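Local coordinates for protein Dmd discriminator of mRNA degradation (Enterobacteria phage RB69, PDB 5I8J) that acts as a phage antitoxin that interacts with the bacterial toxin RnlA and probably counteracts its mRNA-degrading activity, at residues Gly28-Ile33 with Glu55-Ala60; Val38-Ala41 with Leu47-Ala50. All blocks are in the same frame, centred on the assembly; numbering follows the deposited sequence.

Contact 1: residues Gly28-Ile33 with Glu55-Ala60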
loop_
_atom_site.group_PDB
_atom_site.type_symbol
_atom_site.label_atom_id
_atom_site.label_comp_id
_atom_site.label_asym_id
_atom_site.label_seq_id
_atom_site.Cartn_x
_atom_site.Cartn_y
_atom_site.Cartn_z
ATOM N N GLY A 28 -1.099 14.306 14.251
ATOM C CA GLY A 28 -0.017 15.243 14.030
ATOM C C GLY A 28 0.268 15.506 12.565
ATOM O O GLY A 28 -0.608 15.373 11.712
ATOM N N ASP A 29 1.510 15.872 12.273
ATOM C CA ASP A 29 1.868 16.308 10.937
ATOM C C ASP A 29 3.172 15.655 10.503
ATOM O O ASP A 29 3.423 14.501 10.848
ATOM C CB ASP A 29 1.942 17.832 10.904
ATOM C CG ASP A 29 0.609 18.480 11.266
ATOM O OD1 ASP A 29 -0.428 18.084 10.682
ATOM O OD2 ASP A 29 0.586 19.356 12.157
ATOM N N ARG A 30 4.000 16.389 9.769
ATOM C CA ARG A 30 5.173 15.804 9.121
ATOM C C ARG A 30 6.070 15.009 10.060
ATOM O O ARG A 30 6.415 13.857 9.778
ATOM C CB ARG A 30 6.010 16.902 8.454
ATOM C CG ARG A 30 7.164 16.359 7.640
ATOM C CD ARG A 30 6.649 15.389 6.590
ATOM N NE ARG A 30 7.727 14.873 5.755
ATOM C CZ ARG A 30 7.569 13.953 4.811
ATOM N NH1 ARG A 30 6.374 13.434 4.575
ATOM N NH2 ARG A 30 8.617 13.548 4.106
ATOM N N GLU A 31 6.441 15.619 11.178
ATOM C CA GLU A 31 7.398 14.990 12.069
ATOM C C GLU A 31 6.868 13.661 12.596
ATOM O O GLU A 31 7.582 12.656 12.579
ATOM C CB GLU A 31 7.759 15.914 13.228
ATOM C CG GLU A 31 8.641 15.233 14.252
ATOM C CD GLU A 31 9.339 16.203 15.172
ATOM O OE1 GLU A 31 8.827 17.326 15.370
ATOM O OE2 GLU A 31 10.400 15.826 15.708
ATOM N N GLU A 32 5.610 13.638 13.035
ATOM C CA GLU A 32 5.036 12.395 13.528
ATOM C C GLU A 32 5.000 11.313 12.458
ATOM O O GLU A 32 5.324 10.165 12.720
ATOM C CB GLU A 32 3.619 12.611 14.067
ATOM C CG GLU A 32 3.019 11.311 14.586
ATOM C CD GLU A 32 1.594 11.447 15.045
ATOM O OE1 GLU A 32 0.907 12.371 14.576
ATOM O OE2 GLU A 32 1.160 10.612 15.864
ATOM N N ILE A 33 4.578 11.682 11.259
ATOM C CA ILE A 33 4.482 10.716 10.169
ATOM C C ILE A 33 5.851 10.102 9.883
ATOM O O ILE A 33 5.985 8.877 9.743
ATOM C CB ILE A 33 3.918 11.371 8.900
ATOM C CG1 ILE A 33 2.479 11.833 9.150
ATOM C CG2 ILE A 33 3.940 10.388 7.743
ATOM C CD1 ILE A 33 1.943 12.772 8.094
ATOM N N GLU A 55 -1.029 8.969 -2.135
ATOM C CA GLU A 55 0.244 9.494 -2.615
ATOM C C GLU A 55 1.342 9.215 -1.599
ATOM O O GLU A 55 1.122 9.360 -0.403
ATOM C CB GLU A 55 0.128 10.992 -2.894
ATOM C CG GLU A 55 -0.884 11.312 -3.982
ATOM C CD GLU A 55 -0.921 12.782 -4.333
ATOM O OE1 GLU A 55 0.166 13.377 -4.503
ATOM O OE2 GLU A 55 -2.035 13.337 -4.456
ATOM N N LYS A 56 2.514 8.788 -2.068
ATOM C CA LYS A 56 3.606 8.471 -1.149
ATOM C C LYS A 56 4.209 9.745 -0.578
ATOM O O LYS A 56 4.615 10.628 -1.332
ATOM C CB LYS A 56 4.696 7.655 -1.845
ATOM C CG LYS A 56 5.836 7.273 -0.915
ATOM C CD LYS A 56 6.848 6.374 -1.611
ATOM C CE LYS A 56 7.480 7.083 -2.789
ATOM N NZ LYS A 56 8.548 6.245 -3.428
ATOM N N VAL A 57 4.273 9.846 0.747
ATOM C CA VAL A 57 4.763 11.074 1.369
ATOM C C VAL A 57 6.110 10.885 2.071
ATOM O O VAL A 57 6.819 11.858 2.343
ATOM C CB VAL A 57 3.720 11.641 2.371
ATOM C CG1 VAL A 57 2.405 11.978 1.645
ATOM C CG2 VAL A 57 3.469 10.663 3.518
ATOM N N PHE A 58 6.466 9.638 2.359
ATOM C CA PHE A 58 7.723 9.341 3.031
ATOM C C PHE A 58 8.026 7.858 2.920
ATOM O O PHE A 58 7.119 7.059 2.732
ATOM C CB PHE A 58 7.655 9.760 4.507
ATOM C CG PHE A 58 8.976 9.766 5.201
ATOM C CD1 PHE A 58 9.957 10.673 4.843
ATOM C CD2 PHE A 58 9.234 8.879 6.234
ATOM C CE1 PHE A 58 11.177 10.682 5.492
ATOM C CE2 PHE A 58 10.448 8.884 6.885
ATOM C CZ PHE A 58 11.424 9.791 6.510
ATOM N N GLU A 59 9.298 7.488 3.035
ATOM C CA GLU A 59 9.631 6.080 3.184
ATOM C C GLU A 59 10.960 5.911 3.888
ATOM O O GLU A 59 11.790 6.822 3.875
ATOM C CB GLU A 59 9.654 5.374 1.829
ATOM C CG GLU A 59 10.715 5.853 0.879
ATOM C CD GLU A 59 10.439 5.371 -0.534
ATOM O OE1 GLU A 59 10.271 4.146 -0.706
ATOM O OE2 GLU A 59 10.355 6.211 -1.463
ATOM N N ALA A 60 11.136 4.749 4.511
ATOM C CA ALA A 60 12.356 4.429 5.254
ATOM C C ALA A 60 12.701 2.972 5.006
ATOM O O ALA A 60 11.832 2.112 5.066
ATOM C CB ALA A 60 12.174 4.698 6.744
#

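Contact 2: residues Val38-Ala41 with Leu47-Ala50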
loop_
_atom_site.group_PDB
_atom_site.type_symbol
_atom_site.label_atom_id
_atom_site.label_comp_id
_atom_site.label_asym_id
_atom_site.label_seq_id
_atom_site.Cartn_x
_atom_site.Cartn_y
_atom_site.Cartn_z
ATOM N N VAL A 38 9.749 5.615 10.410
ATOM C CA VAL A 38 11.075 5.121 10.747
ATOM C C VAL A 38 10.975 4.025 11.788
ATOM O O VAL A 38 11.657 3.007 11.692
ATOM C CB VAL A 38 11.979 6.260 11.247
ATOM C CG1 VAL A 38 13.264 5.709 11.872
ATOM C CG2 VAL A 38 12.269 7.224 10.108
ATOM N N GLN A 39 10.115 4.222 12.782
ATOM C CA GLN A 39 9.958 3.228 13.836
ATOM C C GLN A 39 9.406 1.923 13.281
ATOM O O GLN A 39 9.909 0.844 13.587
ATOM C CB GLN A 39 9.044 3.771 14.941
ATOM C CG GLN A 39 8.691 2.762 16.034
ATOM C CD GLN A 39 9.861 2.371 16.922
ATOM O OE1 GLN A 39 10.996 2.808 16.727
ATOM N NE2 GLN A 39 9.582 1.538 17.913
ATOM N N LEU A 40 8.367 2.027 12.458
ATOM C CA LEU A 40 7.794 0.846 11.821
ATOM C C LEU A 40 8.848 0.094 11.021
ATOM O O LEU A 40 8.948 -1.134 11.096
ATOM C CB LEU A 40 6.636 1.240 10.901
ATOM C CG LEU A 40 5.216 1.167 11.447
ATOM C CD1 LEU A 40 4.241 1.589 10.353
ATOM C CD2 LEU A 40 4.909 -0.248 11.938
ATOM N N ALA A 41 9.650 0.836 10.268
ATOM C CA ALA A 41 10.625 0.198 9.402
ATOM C C ALA A 41 11.720 -0.443 10.244
ATOM O O ALA A 41 12.113 -1.583 10.002
ATOM C CB ALA A 41 11.201 1.199 8.419
ATOM N N LEU A 47 11.359 -2.212 4.643
ATOM C CA LEU A 47 11.111 -1.008 3.867
ATOM C C LEU A 47 9.674 -0.621 4.143
ATOM O O LEU A 47 8.784 -1.442 3.978
ATOM C CB LEU A 47 11.325 -1.257 2.371
ATOM C CG LEU A 47 10.736 -0.229 1.402
ATOM C CD1 LEU A 47 11.450 1.111 1.528
ATOM C CD2 LEU A 47 10.795 -0.740 -0.031
ATOM N N VAL A 48 9.433 0.605 4.589
ATOM C CA VAL A 48 8.052 1.039 4.824
ATOM C C VAL A 48 7.792 2.340 4.091
ATOM O O VAL A 48 8.607 3.263 4.160
ATOM C CB VAL A 48 7.755 1.222 6.331
ATOM C CG1 VAL A 48 6.308 1.727 6.543
ATOM C CG2 VAL A 48 7.975 -0.082 7.075
ATOM N N LYS A 49 6.669 2.388 3.367
ATOM C CA LYS A 49 6.218 3.582 2.665
ATOM C C LYS A 49 4.948 4.096 3.316
ATOM O O LYS A 49 4.055 3.305 3.639
ATOM C CB LYS A 49 5.947 3.299 1.187
ATOM C CG LYS A 49 7.113 2.692 0.427
ATOM C CD LYS A 49 6.637 2.209 -0.957
ATOM C CE LYS A 49 7.728 1.453 -1.700
ATOM N NZ LYS A 49 8.695 2.347 -2.370
ATOM N N ALA A 50 4.874 5.414 3.498
ATOM C CA ALA A 50 3.671 6.062 4.027
ATOM C C ALA A 50 2.914 6.779 2.900
ATOM O O ALA A 50 3.493 7.532 2.128
ATOM C CB ALA A 50 4.040 7.045 5.147
#

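Contact 1: residues Gly28-Ile33 with Glu55-Ala60
Two torsions carry the guanidinium of Arg30 to Val57: CG leaves the helix anti to the backbone N, and a bend at chi2 (56°) turns the otherwise extended chain toward strand 55-61. Although the CB of Arg30 does not point at the strand, its end reaches it. NH1 and NH2 then grip one atom from end-on, the backbone O of Val57, at 2.8 Å from Arg30 NH1 and 3.0 Å from Arg30 NH2. The NH1 bond is the straighter (152° at the hydrogen). The oxygen lies close to the guanidinium plane, but NH1 reaches it from well above the carbonyl plane, while NH2 is only modestly tilted from it. NE forms a salt bridge with Glu34 one helical turn on, so three nitrogens fix the rotation of the group.

The acceptor belongs to a classic beta bulge. Val57 N and Phe58 N both pair with Ala50 O, and Val57 has a nearly helical psi, so consecutive side chains, Val57 and Phe58, both point to the helix. Lys56 and Glu59 consequently share the other face, where Lys56 NZ forms a salt bridge with Glu59 OE2 (2.7 Å) and another with Asp54 of the second subunit. Phe58, its CG also anti to N, brings CD1 to 3.3 Å from Arg30 NH2; ring and guanidinium planes stand 85° apart, which rules out a parallel stack. Deeper in, Ile33 CG2 meets Val57 CG2 at 4.3 Å, beside Leu26 and Ile52.

Contact 2: residues Val38-Ala41 with Leu47-Ala50
At Ala41 and Val48 the helical backbone comes down close upon the strand, with the CA atoms of Ala41 and Val48 only 5.3 Å apart. Segment 38-41 has regular helical backbone angles and segment 47-50 extended ones, and no hydrogen bond runs between them; the contact is wholly apolar. At this spacing a short side chain on the helix, the methyl of Ala41, stands opposite a branched one on the strand, Val48.

Val48 supplies the branch. With CG1 anti to the backbone N (chi1 178°), CG2 falls beside that nitrogen, anti to the carbonyl carbon, and it is this methyl that reaches the helix. Val48 CG2 lies 3.5 Å from Ala41 CA and 3.7 Å from Ala41 CB, so it packs against the backbone as much as against the side chain. The same methyl extends along the preceding residue, 4.0 Å from Leu40 C and 4.3 Å from Leu40 CB.

These residues belong to a ββαββ fold in which helix 30-44 lies across one face of a four-stranded antiparallel sheet of order 2-1-3-4. Strand 46-52 is an inner strand, and its backbone pairs with strand 6-14 on one flank and strand 55-61 on the other. Val48 and Ala50 face the helix side and both touch Phe10, as does Leu40. Ala41 has Ala60 and Phe62 as further apolar neighbours. On the reverse face, Lys49 NZ forms salt bridges with Glu59 and with Asp54 of the second subunit, while Leu47 packs on Glu59 and Asp61.

Both contacts press helix 30-44 onto the same face of the sheet, contact 1 near the helix start and contact 2 nearer its end, with centres about 9 Å apart. Contact 2 is buried and purely apolar, against an inner strand. Contact 1 engages strand 55-61, outermost within this chain, and is only partly buried: an exposed arginine supplies its polar part and a small apolar patch the rest. The two strands are adjacent, and backbone pairing couples the contacts directly, with Val57 N 2.8 Å from Ala50 O and Val48 N 2.9 Å from Ala60 O. Ala60 O also packs against Ala41 CB.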